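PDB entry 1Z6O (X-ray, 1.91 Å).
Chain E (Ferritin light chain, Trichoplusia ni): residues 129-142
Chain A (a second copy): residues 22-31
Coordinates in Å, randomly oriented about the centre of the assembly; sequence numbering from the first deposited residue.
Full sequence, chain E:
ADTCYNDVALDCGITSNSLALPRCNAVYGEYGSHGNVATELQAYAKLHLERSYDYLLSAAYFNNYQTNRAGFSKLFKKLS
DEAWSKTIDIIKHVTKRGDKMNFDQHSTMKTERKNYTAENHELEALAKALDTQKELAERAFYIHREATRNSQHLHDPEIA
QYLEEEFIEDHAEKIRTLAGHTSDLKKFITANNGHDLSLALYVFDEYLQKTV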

# COMPACT_ATOMS: atom_id res chain seq x y z
N ALA E 129 -7.43 21.22 -48.99
CA ALA E 129 -6.49 20.83 -47.94
C ALA E 129 -5.46 19.85 -48.54
O ALA E 129 -4.26 19.95 -48.28
CB ALA E 129 -7.23 20.15 -46.77
N LEU E 130 -5.94 18.92 -49.36
CA LEU E 130 -5.05 17.95 -49.99
C LEU E 130 -4.03 18.68 -50.87
O LEU E 130 -2.83 18.42 -50.78
CB LEU E 130 -5.86 16.95 -50.83
CG LEU E 130 -5.07 15.91 -51.65
CD1 LEU E 130 -4.24 15.02 -50.71
CD2 LEU E 130 -6.06 15.05 -52.46
N ASP E 131 -4.50 19.59 -51.72
CA ASP E 131 -3.60 20.35 -52.60
C ASP E 131 -2.56 21.16 -51.82
O ASP E 131 -1.39 21.20 -52.18
CB ASP E 131 -4.36 21.34 -53.49
CG ASP E 131 -5.22 20.65 -54.54
OD1 ASP E 131 -4.87 19.53 -54.99
OD2 ASP E 131 -6.25 21.24 -54.94
N THR E 132 -2.99 21.84 -50.75
CA THR E 132 -2.04 22.65 -49.99
C THR E 132 -1.02 21.78 -49.25
O THR E 132 0.12 22.19 -49.07
CB THR E 132 -2.75 23.62 -49.00
OG1 THR E 132 -3.56 22.87 -48.09
CG2 THR E 132 -3.62 24.61 -49.75
N GLN E 133 -1.42 20.59 -48.80
CA GLN E 133 -0.46 19.71 -48.13
C GLN E 133 0.53 19.16 -49.17
O GLN E 133 1.71 19.03 -48.88
CB GLN E 133 -1.18 18.58 -47.37
CG GLN E 133 -1.93 19.08 -46.11
CD GLN E 133 -0.97 19.53 -45.01
OE1 GLN E 133 -1.08 20.64 -44.46
NE2 GLN E 133 -0.03 18.68 -44.68
N LYS E 134 0.05 18.84 -50.37
CA LYS E 134 0.97 18.36 -51.41
C LYS E 134 1.96 19.48 -51.76
O LYS E 134 3.13 19.21 -52.04
CB LYS E 134 0.21 17.96 -52.68
CG LYS E 134 -0.54 16.63 -52.56
CD LYS E 134 -1.11 16.20 -53.92
CE LYS E 134 -1.90 14.89 -53.79
NZ LYS E 134 -2.31 14.33 -55.11
N GLU E 135 1.50 20.72 -51.75
CA GLU E 135 2.39 21.85 -52.04
C GLU E 135 3.45 21.96 -50.94
O GLU E 135 4.63 22.17 -51.23
CB GLU E 135 1.61 23.17 -52.16
CG GLU E 135 2.53 24.39 -52.34
CD GLU E 135 1.77 25.71 -52.46
OE1 GLU E 135 0.88 26.00 -51.63
OE2 GLU E 135 2.09 26.49 -53.39
N LEU E 136 3.05 21.82 -49.67
CA LEU E 136 4.04 21.87 -48.59
C LEU E 136 5.05 20.73 -48.74
O LEU E 136 6.25 20.91 -48.51
CB LEU E 136 3.36 21.74 -47.22
CG LEU E 136 2.57 22.96 -46.72
CD1 LEU E 136 1.71 22.57 -45.51
CD2 LEU E 136 3.55 24.06 -46.34
N ALA E 137 4.56 19.56 -49.13
CA ALA E 137 5.42 18.39 -49.29
C ALA E 137 6.39 18.55 -50.45
O ALA E 137 7.57 18.22 -50.33
CB ALA E 137 4.56 17.12 -49.48
N GLU E 138 5.90 19.06 -51.58
CA GLU E 138 6.78 19.23 -52.74
C GLU E 138 7.77 20.36 -52.51
O GLU E 138 8.87 20.35 -53.08
CB GLU E 138 5.94 19.45 -54.01
CG GLU E 138 5.21 18.15 -54.39
CD GLU E 138 4.35 18.27 -55.63
OE1 GLU E 138 4.10 19.40 -56.08
OE2 GLU E 138 3.91 17.22 -56.16
N ARG E 139 7.40 21.33 -51.68
CA ARG E 139 8.34 22.41 -51.37
C ARG E 139 9.47 21.79 -50.54
O ARG E 139 10.64 22.14 -50.71
CB ARG E 139 7.65 23.53 -50.59
CG ARG E 139 8.57 24.73 -50.28
CD ARG E 139 8.92 25.53 -51.54
NE ARG E 139 7.77 26.27 -52.05
CZ ARG E 139 7.31 27.41 -51.53
NH1 ARG E 139 7.91 27.97 -50.47
NH2 ARG E 139 6.24 27.99 -52.06
N ALA E 140 9.15 20.87 -49.63
CA ALA E 140 10.22 20.23 -48.85
C ALA E 140 11.13 19.44 -49.79
O ALA E 140 12.35 19.43 -49.61
CB ALA E 140 9.64 19.30 -47.77
N PHE E 141 10.56 18.76 -50.79
CA PHE E 141 11.37 17.99 -51.75
C PHE E 141 12.32 18.94 -52.49
O PHE E 141 13.47 18.62 -52.74
CB PHE E 141 10.47 17.31 -52.79
CG PHE E 141 9.86 15.99 -52.34
CD1 PHE E 141 9.82 15.64 -50.99
CD2 PHE E 141 9.32 15.12 -53.28
CE1 PHE E 141 9.24 14.41 -50.58
CE2 PHE E 141 8.74 13.90 -52.89
CZ PHE E 141 8.70 13.55 -51.53
N TYR E 142 11.80 20.11 -52.84
CA TYR E 142 12.58 21.11 -53.57
C TYR E 142 13.77 21.62 -52.73
O TYR E 142 14.90 21.70 -53.21
CB TYR E 142 11.66 22.28 -53.94
CG TYR E 142 12.36 23.39 -54.67
CD1 TYR E 142 12.71 23.25 -56.01
CD2 TYR E 142 12.67 24.59 -54.03
CE1 TYR E 142 13.36 24.28 -56.70
CE2 TYR E 142 13.32 25.62 -54.70
CZ TYR E 142 13.66 25.46 -56.03
OH TYR E 142 14.29 26.48 -56.71
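Chain A 22-31: PRCNAVYGEY

Chain A lies along a helix of chain E as an irregular loop segment, without helix or sheet of its own. The two chains run in the same general sense: Cys24(A) lies nearest Leu130(E), Tyr28(A) nearest Lys134(E) and Gly29(A) nearest Glu138(E), with CA to CA distances of 7.6, 6.1 and 5.8 Å, so the loop draws closer to the helix as it advances. On chain E, Leu130(E), Lys134(E), Ala137(E), Glu138(E) and Phe141(E) are spaced so that they share one side of the helix.

Tyr28(A) covers the most surface. Its CA-to-CB bond points toward the helix, and chi1 in the p well brings the ring against the small side chain of Ala137(E), whose CB is 3.7 Å from Tyr28(A) CE1. The methyl group leaves room for an aromatic ring to come close to the helix. Phe141(E), one turn further on, meets the same ring, with its CZ 3.6 Å from Tyr28(A) CE1; the two rings meet obliquely, their planes at 41° and their centroids 5.5 Å apart. CG of Lys134(E) packs 4.0 Å from CB of Tyr28(A), so the lysine contributes its aliphatic stem as well as its charge.

Lys134(E) is second in area covered. From the m well at chi1 its chain extends fully, t at every later angle, and carries NZ to a bend of the loop where carbonyls converge. NZ donates hydrogen bonds of 2.8 Å to Asn25(A) O and 2.8 Å to Val27(A) O, and a weak one of 3.4 Å to Arg23(A) O. A water bridges the last pair as well, accepting from Lys134(E) NZ at 2.7 Å and donating to Arg23(A) O at 2.7 Å. An ammonium group suits this place because its three protons can point in different directions, toward the carbonyls that gather round it and the water. Beside it, Leu130(E) is apolar filling, with CD2 3.9 Å from Cys24(A) CA.

Further along, Glu138(E) receives the backbone: Gly29(A) N donates to Glu138(E) OE2 at 2.8 Å, nearly straight at 165°. The glutamate's CA-to-CB bond points sideways, yet its extended chain, with chi2 t, carries the carboxylate near enough to accept from that NH. Gly29(A) has a positive phi of 62°, which by itself favours glycine, and its CA lies 4.0 Å from Phe141(E) CE2. An ideal CB there would fall 2.6 Å from that same CE2, a clash, so the absence of a side chain lets the loop pass close to the phenylalanine ring.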

# COMPACT_ATOMS: atom_id res chain seq x y z
N PRO A 22 -9.29 12.82 -61.00
CA PRO A 22 -8.00 12.14 -61.16
C PRO A 22 -6.86 12.66 -60.28
O PRO A 22 -5.97 11.90 -59.91
CB PRO A 22 -7.71 12.29 -62.66
CG PRO A 22 -8.42 13.56 -63.02
CD PRO A 22 -9.72 13.45 -62.26
N ARG A 23 -6.88 13.95 -59.93
CA ARG A 23 -5.82 14.49 -59.09
C ARG A 23 -6.08 14.36 -57.59
O ARG A 23 -5.25 14.77 -56.78
CB ARG A 23 -5.56 15.96 -59.42
CG ARG A 23 -4.38 16.15 -60.38
CD ARG A 23 -4.67 15.52 -61.73
NE ARG A 23 -5.84 16.13 -62.35
CZ ARG A 23 -6.17 16.02 -63.63
NH1 ARG A 23 -5.40 15.31 -64.46
NH2 ARG A 23 -7.25 16.62 -64.10
N CYS A 24 -7.23 13.81 -57.22
CA CYS A 24 -7.52 13.65 -55.80
C CYS A 24 -7.07 12.25 -55.38
O CYS A 24 -7.87 11.33 -55.24
CB CYS A 24 -9.01 13.83 -55.54
SG CYS A 24 -9.64 15.47 -56.04
N ASN A 25 -5.77 12.09 -55.25
CA ASN A 25 -5.19 10.82 -54.84
C ASN A 25 -4.00 11.21 -53.99
O ASN A 25 -3.78 12.40 -53.76
CB ASN A 25 -4.81 9.96 -56.06
CG ASN A 25 -3.81 10.64 -57.00
OD1 ASN A 25 -3.66 10.22 -58.14
ND2 ASN A 25 -3.12 11.65 -56.52
N ALA A 26 -3.23 10.23 -53.52
CA ALA A 26 -2.10 10.54 -52.65
C ALA A 26 -0.77 10.72 -53.38
O ALA A 26 0.28 10.75 -52.75
CB ALA A 26 -1.97 9.45 -51.58
N VAL A 27 -0.82 10.84 -54.70
CA VAL A 27 0.42 10.99 -55.48
C VAL A 27 0.98 12.41 -55.42
O VAL A 27 0.25 13.38 -55.66
CB VAL A 27 0.18 10.63 -56.97
CG1 VAL A 27 1.45 10.90 -57.81
CG2 VAL A 27 -0.25 9.15 -57.10
N TYR A 28 2.25 12.54 -55.06
CA TYR A 28 2.90 13.86 -55.07
C TYR A 28 4.37 13.65 -55.41
O TYR A 28 4.86 12.51 -55.39
CB TYR A 28 2.71 14.59 -53.72
CG TYR A 28 3.36 13.94 -52.52
CD1 TYR A 28 4.61 14.36 -52.07
CD2 TYR A 28 2.71 12.92 -51.83
CE1 TYR A 28 5.20 13.77 -50.94
CE2 TYR A 28 3.28 12.32 -50.71
CZ TYR A 28 4.53 12.76 -50.27
OH TYR A 28 5.09 12.18 -49.16
N GLY A 29 5.07 14.73 -55.75
CA GLY A 29 6.46 14.60 -56.15
C GLY A 29 6.54 13.74 -57.41
O GLY A 29 7.57 13.13 -57.69
N GLU A 30 5.47 13.69 -58.18
CA GLU A 30 5.44 12.84 -59.39
C GLU A 30 5.85 11.38 -59.13
O GLU A 30 6.49 10.72 -59.97
CB GLU A 30 6.34 13.44 -60.47
CG GLU A 30 5.84 14.79 -60.97
CD GLU A 30 6.74 15.37 -62.04
OE1 GLU A 30 7.94 15.56 -61.77
OE2 GLU A 30 6.23 15.65 -63.15
N TYR A 31 5.49 10.87 -57.95
CA TYR A 31 5.81 9.49 -57.58
C TYR A 31 5.22 8.56 -58.63
O TYR A 31 4.03 8.62 -58.93
CB TYR A 31 5.19 9.16 -56.22
CG TYR A 31 5.52 7.78 -55.73
CD1 TYR A 31 6.74 7.51 -55.14
CD2 TYR A 31 4.60 6.74 -55.85
CE1 TYR A 31 7.06 6.24 -54.68
CE2 TYR A 31 4.90 5.46 -55.40
CZ TYR A 31 6.14 5.22 -54.82
OH TYR A 31 6.46 3.96 -54.39
O HOH W 1 -3.01 16.26 -56.82